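Local structure of erythromycin C-12 hydroxylase (Saccharopolyspora erythraea, 2JJN) at residues A[103-108]-A[213-218]; A[117-122]-A[362-367]. The protein hydroxylates erythromycin D at C-12 to give erythromycin C, acting as a heme-dependent cytochrome P450 monooxygenase in antibiotic biosynthesis. The protein carries 2 engineered substitutions. All blocks are in the same frame, centred on the assembly; numbering follows the deposited sequence. Where two conformers were deposited one is given.

Interaction 1 of 2, residues A[103-108]-A[213-218]. With SO4 (sulfate ion), chain F.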
ATOM      1  N   SER A 103      15.069  -0.816 -10.758  1.00 23.03           N
ATOM      2  CA  SER A 103      14.290  -0.145 -11.808  1.00 24.83           C
ATOM      3  C   SER A 103      14.681  -0.675 -13.178  1.00 24.77           C
ATOM      4  O   SER A 103      13.842  -0.731 -14.077  1.00 25.87           O
ATOM      5  CB  SER A 103      14.492   1.377 -11.738  1.00 24.84           C
ATOM      6  OG  SER A 103      13.947   2.066 -12.864  0.50 28.11           O
ATOM      7  N   SER A 104      15.955  -1.061 -13.346  1.00 23.30           N
ATOM      8  CA  SER A 104      16.418  -1.569 -14.638  1.00 24.34           C
ATOM      9  C   SER A 104      15.790  -2.942 -14.953  1.00 25.28           C
ATOM     10  O   SER A 104      15.715  -3.373 -16.094  1.00 26.11           O
ATOM     11  CB  SER A 104      17.950  -1.615 -14.673  1.00 25.57           C
ATOM     12  OG  SER A 104      18.436  -2.718 -13.907  1.00 24.17           O
ATOM     13  N   ALA A 105      15.303  -3.623 -13.927  1.00 25.08           N
ATOM     14  CA  ALA A 105      14.544  -4.883 -14.097  1.00 25.25           C
ATOM     15  C   ALA A 105      13.008  -4.724 -14.137  1.00 26.11           C
ATOM     16  O   ALA A 105      12.326  -5.368 -14.941  1.00 27.61           O
ATOM     17  CB  ALA A 105      14.904  -5.823 -12.968  1.00 25.91           C
ATOM     18  N   PHE A 106      12.478  -3.994 -13.147  1.00 24.30           N
ATOM     19  CA  PHE A 106      11.029  -3.757 -12.988  1.00 22.52           C
ATOM     20  C   PHE A 106      10.688  -2.537 -13.842  1.00 23.17           C
ATOM     21  O   PHE A 106      10.571  -1.431 -13.325  1.00 23.49           O
ATOM     22  CB  PHE A 106      10.731  -3.500 -11.496  1.00 21.06           C
ATOM     23  CG  PHE A 106       9.246  -3.516 -11.154  0.60 20.10           C
ATOM     24  CD1 PHE A 106       8.347  -4.239 -11.924  0.60 19.54           C
ATOM     25  CD2 PHE A 106       8.768  -2.805 -10.057  0.60 22.83           C
ATOM     26  CE1 PHE A 106       6.970  -4.242 -11.613  0.60 20.08           C
ATOM     27  CE2 PHE A 106       7.402  -2.794  -9.736  0.60 21.40           C
ATOM     28  CZ  PHE A 106       6.505  -3.508 -10.507  0.60 21.37           C
ATOM     29  N   THR A 107      10.570  -2.735 -15.149  1.00 23.50           N
ATOM     30  CA  THR A 107      10.389  -1.604 -16.079  1.00 25.56           C
ATOM     31  C   THR A 107       8.918  -1.254 -16.398  1.00 27.34           C
ATOM     32  O   THR A 107       8.010  -2.050 -16.140  1.00 26.86           O
ATOM     33  CB  THR A 107      11.107  -1.900 -17.380  1.00 25.47           C
ATOM     34  OG1 THR A 107      10.491  -3.033 -17.997  1.00 25.93           O
ATOM     35  CG2 THR A 107      12.581  -2.172 -17.105  1.00 23.93           C
ATOM     36  N   PRO A 108       8.672  -0.056 -16.980  1.00 29.11           N
ATOM     37  CA  PRO A 108       7.298   0.294 -17.417  1.00 29.46           C
ATOM     38  C   PRO A 108       6.556  -0.767 -18.301  1.00 30.10           C
ATOM     39  O   PRO A 108       5.310  -0.967 -18.174  1.00 28.48           O
ATOM     40  CB  PRO A 108       7.537   1.571 -18.248  1.00 30.16           C
ATOM     41  CG  PRO A 108       8.743   2.215 -17.572  1.00 29.97           C
ATOM     42  CD  PRO A 108       9.637   1.048 -17.213  1.00 29.96           C
ATOM     43  N   ILE A 213      12.425 -12.064 -11.337  1.00 18.76           N
ATOM     44  CA  ILE A 213      13.577 -12.566 -10.517  1.00 18.12           C
ATOM     45  C   ILE A 213      14.824 -12.690 -11.400  1.00 18.65           C
ATOM     46  O   ILE A 213      15.901 -12.238 -11.003  1.00 17.78           O
ATOM     47  CB  ILE A 213      13.256 -13.847  -9.744  1.00 17.28           C
ATOM     48  CG1 ILE A 213      12.260 -13.494  -8.624  1.00 19.08           C
ATOM     49  CG2 ILE A 213      14.546 -14.459  -9.135  1.00 19.91           C
ATOM     50  CD1 ILE A 213      11.839 -14.732  -7.846  1.00 21.54           C
ATOM     51  N   SER A 214      14.694 -13.331 -12.567  1.00 19.10           N
ATOM     52  CA  SER A 214      15.860 -13.427 -13.486  1.00 18.12           C
ATOM     53  C   SER A 214      16.394 -12.061 -13.849  1.00 17.84           C
ATOM     54  O   SER A 214      17.622 -11.840 -13.894  1.00 18.27           O
ATOM     55  CB  SER A 214      15.456 -14.130 -14.765  1.00 19.02           C
ATOM     56  OG  SER A 214      15.102 -15.498 -14.516  1.00 19.60           O
ATOM     57  N   ARG A 215      15.490 -11.107 -14.138  1.00 19.26           N
ATOM     58  CA  ARG A 215      15.952  -9.790 -14.485  1.00 19.15           C
ATOM     59  C   ARG A 215      16.640  -9.096 -13.315  1.00 18.43           C
ATOM     60  O   ARG A 215      17.617  -8.366 -13.526  1.00 19.76           O
ATOM     61  CB  ARG A 215      14.784  -8.946 -14.975  1.00 19.83           C
ATOM     62  CG  ARG A 215      14.223  -9.448 -16.306  0.50 20.59           C
ATOM     63  CD  ARG A 215      12.932  -8.703 -16.677  0.50 22.66           C
ATOM     64  NE  ARG A 215      13.179  -7.275 -16.833  0.50 25.32           N
ATOM     65  CZ  ARG A 215      13.637  -6.705 -17.947  0.50 30.44           C
ATOM     66  NH1 ARG A 215      13.880  -7.436 -19.028  0.50 30.05           N
ATOM     67  NH2 ARG A 215      13.845  -5.387 -17.982  0.50 31.71           N
ATOM     68  N   LEU A 216      16.158  -9.364 -12.101  1.00 18.49           N
ATOM     69  CA  LEU A 216      16.774  -8.765 -10.914  1.00 17.76           C
ATOM     70  C   LEU A 216      18.184  -9.356 -10.684  1.00 18.70           C
ATOM     71  O   LEU A 216      19.118  -8.642 -10.299  1.00 18.90           O
ATOM     72  CB  LEU A 216      15.922  -9.032  -9.671  1.00 19.35           C
ATOM     73  CG  LEU A 216      14.688  -8.121  -9.606  1.00 17.95           C
ATOM     74  CD1 LEU A 216      13.727  -8.725  -8.578  1.00 21.78           C
ATOM     75  CD2 LEU A 216      15.067  -6.667  -9.232  1.00 21.21           C
ATOM     76  N   VAL A 217      18.337 -10.652 -10.937  1.00 17.52           N
ATOM     77  CA  VAL A 217      19.664 -11.299 -10.779  1.00 18.70           C
ATOM     78  C   VAL A 217      20.649 -10.832 -11.852  1.00 17.63           C
ATOM     79  O   VAL A 217      21.882 -10.717 -11.610  1.00 18.22           O
ATOM     80  CB  VAL A 217      19.526 -12.846 -10.668  1.00 18.61           C
ATOM     81  CG1 VAL A 217      20.837 -13.551 -11.014  0.70 21.43           C
ATOM     82  CG2 VAL A 217      18.941 -13.213  -9.271  0.70 18.92           C
ATOM     83  N   LEU A 218      20.126 -10.593 -13.056  1.00 18.33           N
ATOM     84  CA  LEU A 218      21.028 -10.179 -14.142  1.00 17.89           C
ATOM     85  C   LEU A 218      21.296  -8.664 -14.194  1.00 18.03           C
ATOM     86  O   LEU A 218      22.212  -8.228 -14.895  1.00 20.03           O
ATOM     87  CB  LEU A 218      20.496 -10.674 -15.485  1.00 18.85           C
ATOM     88  CG  LEU A 218      20.438 -12.174 -15.676  1.00 21.20           C
ATOM     89  CD1 LEU A 218      19.744 -12.411 -17.032  1.00 23.43           C
ATOM     90  CD2 LEU A 218      21.830 -12.739 -15.678  1.00 22.50           C
TER
HETATM   91  S   SO4 F 416      12.300   4.790 -10.962  0.80 43.54           S
HETATM   92  O1  SO4 F 416      10.952   4.539 -10.438  0.80 41.50           O
HETATM   93  O2  SO4 F 416      13.310   4.206 -10.091  0.80 40.49           O
HETATM   94  O3  SO4 F 416      12.562   6.217 -11.022  0.80 43.18           O
HETATM   95  O4  SO4 F 416      12.353   4.224 -12.311  0.80 42.04           O
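R215 reaches from helix 212-218 to A105, where helix 94-105 gives way to a turn, and in the conformer described its NE donates a nearly straight bond (164°) to the carbonyl oxygen A105 O at 2.8 Å. The donor lies in the carbonyl plane, on a lone pair, and the oxygen in turn sits close to the guanidinium plane. R215 NH2 adds a weak second bond to the same oxygen at 3.4 Å. T107 CG2 also stands at the edge of the guanidinium, 3.6 Å from R215 NH2. Beside the polar contact the packing is apolar: the methyl A105 CB meets R215 CB at 3.7 Å, and L216 CD2 approaches the same methyl at 3.8 Å. A bend at chi3 (61°) turns the tip of the arginine chain onto the carbonyl.

Further out, R215 NH1 forms a salt bridge with D210. A105 O also receives a weak bond from T107 N across the inverse gamma turn centred on F106, a residue that touches the heme. T107 stands at the N-cap position of the next helix, its hydroxyl hydrogen-bonded to that of T110, while S103 OG, in the conformer described, and heme-binding R99 both hold a sulfate, probably from the crystallisation liquor. The arginine of one helix thus binds a carbonyl in the last turn of, or just beyond, another, joining the C and H helices of the P450 fold.

Interaction 2 of 2, residues A[117-122]-A[362-367]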
ATOM      1  N   ARG A 117      -3.299 -10.386 -18.833  1.00 19.43           N
ATOM      2  CA  ARG A 117      -3.375 -11.415 -17.763  1.00 19.48           C
ATOM      3  C   ARG A 117      -4.186 -10.924 -16.536  1.00 19.23           C
ATOM      4  O   ARG A 117      -4.939 -11.682 -15.908  1.00 19.78           O
ATOM      5  CB  ARG A 117      -1.968 -11.923 -17.345  1.00 19.41           C
ATOM      6  CG  ARG A 117      -2.029 -12.929 -16.219  1.00 22.11           C
ATOM      7  CD  ARG A 117      -2.708 -14.223 -16.624  1.00 25.85           C
ATOM      8  NE  ARG A 117      -2.529 -15.221 -15.566  1.00 25.22           N
ATOM      9  CZ  ARG A 117      -3.371 -16.215 -15.299  1.00 28.08           C
ATOM     10  NH1 ARG A 117      -4.459 -16.398 -16.052  1.00 29.01           N
ATOM     11  NH2 ARG A 117      -3.120 -17.041 -14.285  1.00 30.94           N
ATOM     12  N   ILE A 118      -3.993  -9.647 -16.183  1.00 19.74           N
ATOM     13  CA  ILE A 118      -4.740  -9.070 -15.092  1.00 18.60           C
ATOM     14  C   ILE A 118      -6.254  -9.169 -15.400  1.00 17.51           C
ATOM     15  O   ILE A 118      -7.058  -9.526 -14.537  1.00 17.41           O
ATOM     16  CB  ILE A 118      -4.374  -7.596 -14.841  1.00 17.40           C
ATOM     17  CG1 ILE A 118      -2.918  -7.519 -14.321  1.00 19.19           C
ATOM     18  CG2 ILE A 118      -5.307  -6.979 -13.807  1.00 20.33           C
ATOM     19  CD1 ILE A 118      -2.326  -6.082 -14.375  1.00 20.37           C
ATOM     20  N   ARG A 119      -6.607  -8.819 -16.615  1.00 17.70           N
ATOM     21  CA  ARG A 119      -8.005  -8.851 -17.039  1.00 17.39           C
ATOM     22  C   ARG A 119      -8.550 -10.282 -17.048  1.00 18.24           C
ATOM     23  O   ARG A 119      -9.666 -10.545 -16.603  1.00 18.56           O
ATOM     24  CB  ARG A 119      -8.186  -8.189 -18.387  1.00 18.03           C
ATOM     25  CG  ARG A 119      -9.701  -7.920 -18.677  1.00 18.33           C
ATOM     26  CD  ARG A 119      -9.855  -7.138 -19.988  1.00 20.93           C
ATOM     27  NE  ARG A 119      -9.101  -5.892 -19.973  1.00 19.94           N
ATOM     28  CZ  ARG A 119      -9.481  -4.789 -19.302  1.00 20.35           C
ATOM     29  NH1 ARG A 119     -10.619  -4.755 -18.563  1.00 18.83           N
ATOM     30  NH2 ARG A 119      -8.728  -3.683 -19.416  1.00 21.93           N
ATOM     31  N   ASP A 120      -7.761 -11.213 -17.552  1.00 18.50           N
ATOM     32  CA  ASP A 120      -8.144 -12.628 -17.598  1.00 19.58           C
ATOM     33  C   ASP A 120      -8.411 -13.198 -16.213  1.00 19.48           C
ATOM     34  O   ASP A 120      -9.435 -13.812 -15.958  1.00 19.98           O
ATOM     35  CB  ASP A 120      -6.977 -13.379 -18.262  1.00 20.49           C
ATOM     36  CG  ASP A 120      -7.229 -14.867 -18.367  1.00 23.34           C
ATOM     37  OD1 ASP A 120      -8.248 -15.226 -18.973  1.00 24.11           O
ATOM     38  OD2 ASP A 120      -6.380 -15.687 -17.916  1.00 28.39           O
ATOM     39  N   VAL A 121      -7.460 -13.027 -15.294  1.00 18.65           N
ATOM     40  CA  VAL A 121      -7.631 -13.506 -13.917  1.00 18.89           C
ATOM     41  C   VAL A 121      -8.847 -12.867 -13.283  1.00 18.61           C
ATOM     42  O   VAL A 121      -9.669 -13.552 -12.690  1.00 19.39           O
ATOM     43  CB  VAL A 121      -6.345 -13.171 -13.090  1.00 19.64           C
ATOM     44  CG1 VAL A 121      -6.597 -13.408 -11.586  1.00 21.33           C
ATOM     45  CG2 VAL A 121      -5.162 -14.006 -13.591  1.00 19.89           C
ATOM     46  N   THR A 122      -9.005 -11.553 -13.435  1.00 18.08           N
ATOM     47  CA  THR A 122     -10.146 -10.838 -12.824  1.00 18.81           C
ATOM     48  C   THR A 122     -11.466 -11.343 -13.361  1.00 18.08           C
ATOM     49  O   THR A 122     -12.383 -11.683 -12.597  1.00 19.38           O
ATOM     50  CB  THR A 122     -10.010  -9.360 -13.107  1.00 19.56           C
ATOM     51  OG1 THR A 122      -8.841  -8.855 -12.423  1.00 18.61           O
ATOM     52  CG2 THR A 122     -11.218  -8.586 -12.619  1.00 18.35           C
ATOM     53  N   GLU A 362      -3.861  -2.563 -12.046  1.00 19.12           N
ATOM     54  CA  GLU A 362      -4.677  -3.606 -11.441  1.00 18.80           C
ATOM     55  C   GLU A 362      -6.037  -3.087 -10.979  1.00 18.94           C
ATOM     56  O   GLU A 362      -7.069  -3.732 -11.194  1.00 18.73           O
ATOM     57  CB  GLU A 362      -3.954  -4.220 -10.250  1.00 19.58           C
ATOM     58  CG  GLU A 362      -2.643  -4.901 -10.629  0.50 19.03           C
ATOM     59  CD  GLU A 362      -2.083  -5.738  -9.489  0.50 23.41           C
ATOM     60  OE1 GLU A 362      -0.846  -5.807  -9.323  0.50 21.07           O
ATOM     61  OE2 GLU A 362      -2.860  -6.311  -8.721  0.50 22.09           O
ATOM     62  N   ASN A 363      -6.053  -1.880 -10.421  1.00 18.07           N
ATOM     63  CA  ASN A 363      -7.329  -1.396  -9.880  1.00 18.48           C
ATOM     64  C   ASN A 363      -8.224  -0.832 -10.998  1.00 18.37           C
ATOM     65  O   ASN A 363      -9.471  -0.941 -10.916  1.00 18.70           O
ATOM     66  CB  ASN A 363      -7.062  -0.387  -8.750  1.00 18.67           C
ATOM     67  CG  ASN A 363      -6.722  -1.090  -7.500  1.00 20.00           C
ATOM     68  OD1 ASN A 363      -7.630  -1.499  -6.770  1.00 24.43           O
ATOM     69  ND2 ASN A 363      -5.434  -1.300  -7.264  1.00 22.27           N
ATOM     70  N   ARG A 364      -7.642  -0.286 -12.074  1.00 18.53           N
ATOM     71  CA  ARG A 364      -8.438   0.122 -13.226  1.00 19.22           C
ATOM     72  C   ARG A 364      -9.135  -1.109 -13.794  1.00 18.97           C
ATOM     73  O   ARG A 364     -10.356  -1.110 -14.033  1.00 19.36           O
ATOM     74  CB  ARG A 364      -7.544   0.736 -14.314  1.00 18.69           C
ATOM     75  CG  ARG A 364      -8.358   1.006 -15.585  1.00 20.36           C
ATOM     76  CD  ARG A 364      -7.537   1.804 -16.621  1.00 23.88           C
ATOM     77  NE  ARG A 364      -6.407   1.081 -17.213  1.00 24.13           N
ATOM     78  CZ  ARG A 364      -6.477   0.271 -18.280  1.00 25.23           C
ATOM     79  NH1 ARG A 364      -7.653  -0.063 -18.827  1.00 26.76           N
ATOM     80  NH2 ARG A 364      -5.343  -0.195 -18.831  1.00 25.42           N
ATOM     81  N   VAL A 365      -8.336  -2.130 -14.066  1.00 19.08           N
ATOM     82  CA  VAL A 365      -8.891  -3.321 -14.703  1.00 18.74           C
ATOM     83  C   VAL A 365      -9.936  -3.964 -13.800  1.00 19.35           C
ATOM     84  O   VAL A 365     -11.017  -4.336 -14.248  1.00 19.54           O
ATOM     85  CB  VAL A 365      -7.780  -4.319 -15.085  1.00 19.43           C
ATOM     86  CG1 VAL A 365      -8.400  -5.617 -15.595  1.00 19.34           C
ATOM     87  CG2 VAL A 365      -6.881  -3.728 -16.168  1.00 21.08           C
ATOM     88  N   ALA A 366      -9.636  -4.051 -12.512  1.00 17.96           N
ATOM     89  CA  ALA A 366     -10.611  -4.654 -11.608  1.00 17.93           C
ATOM     90  C   ALA A 366     -11.935  -3.875 -11.602  1.00 17.71           C
ATOM     91  O   ALA A 366     -13.040  -4.498 -11.643  1.00 18.40           O
ATOM     92  CB  ALA A 366     -10.040  -4.728 -10.193  1.00 19.11           C
ATOM     93  N   LEU A 367     -11.870  -2.546 -11.521  1.00 17.53           N
ATOM     94  CA  LEU A 367     -13.119  -1.802 -11.525  1.00 16.97           C
ATOM     95  C   LEU A 367     -13.857  -1.907 -12.887  1.00 18.02           C
ATOM     96  O   LEU A 367     -15.105  -2.072 -12.913  1.00 18.34           O
ATOM     97  CB  LEU A 367     -12.877  -0.351 -11.137  1.00 16.39           C
ATOM     98  CG  LEU A 367     -14.138   0.528 -11.030  1.00 17.23           C
ATOM     99  CD1 LEU A 367     -15.104  -0.104 -10.045  1.00 20.09           C
ATOM    100  CD2 LEU A 367     -13.743   1.936 -10.533  1.00 18.60           C
TER
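I118 O takes two hydrogen bonds from T122, arriving from opposite faces of the carbonyl plane: T122 OG1 at 2.8 Å, and T122 N through the ordinary helical bond. With OG1 beside its own backbone nitrogen (chi1 -66°), the hydroxyl folds back onto the helix and the methyl is put outward, T122 CG2 lying 4.1 Å from A366 CA. V365 fills the middle of the interface. Its CG1 presses on the backbone of helix 115-127, 3.6 Å from R119 CA, and meets I118 CG2 at 3.8 Å. At the other end of the isoleucine, I118 CD1 touches the aliphatic E362 CG at 3.9 Å. Segments 117-122 and 362-367 run in the same general direction, their axes crossing at -42° and 9.4 Å apart at closest approach; they belong to the D and L helices of the P450 four-helix bundle, completed by helices E (142-152) and I (228-259). Toward the partly exposed side, R119 bends at chi3 to bring its guanidinium across V365, which covers one face. R119 NH2 and R364 NH1 come within 3.8 Å of each other, a closeness of like charges that the neighbouring acids probably offset: E115 and E368 each form salt bridges with both arginines, and E369 pairs with R119 NH1.

In the fold
The segments of the two interactions alternate along the chain: 103-108 leads through the short helix 108-112 into 117-122, while 213-218 and 362-367 follow much later. The contacts do not touch; their centres are 23 Å apart and their nearest atoms about 8 Å. Both border the long helix 228-259, through L216 and F106 in interaction 1 and through E362 and N363 in interaction 2, and both approach the heme. F106 touches the cofactor, with the side chain of L216 about 10 Å from it; the side chain of E362 lies about 5 Å from the heme and about 10 Å from that of C353, the axial iron ligand.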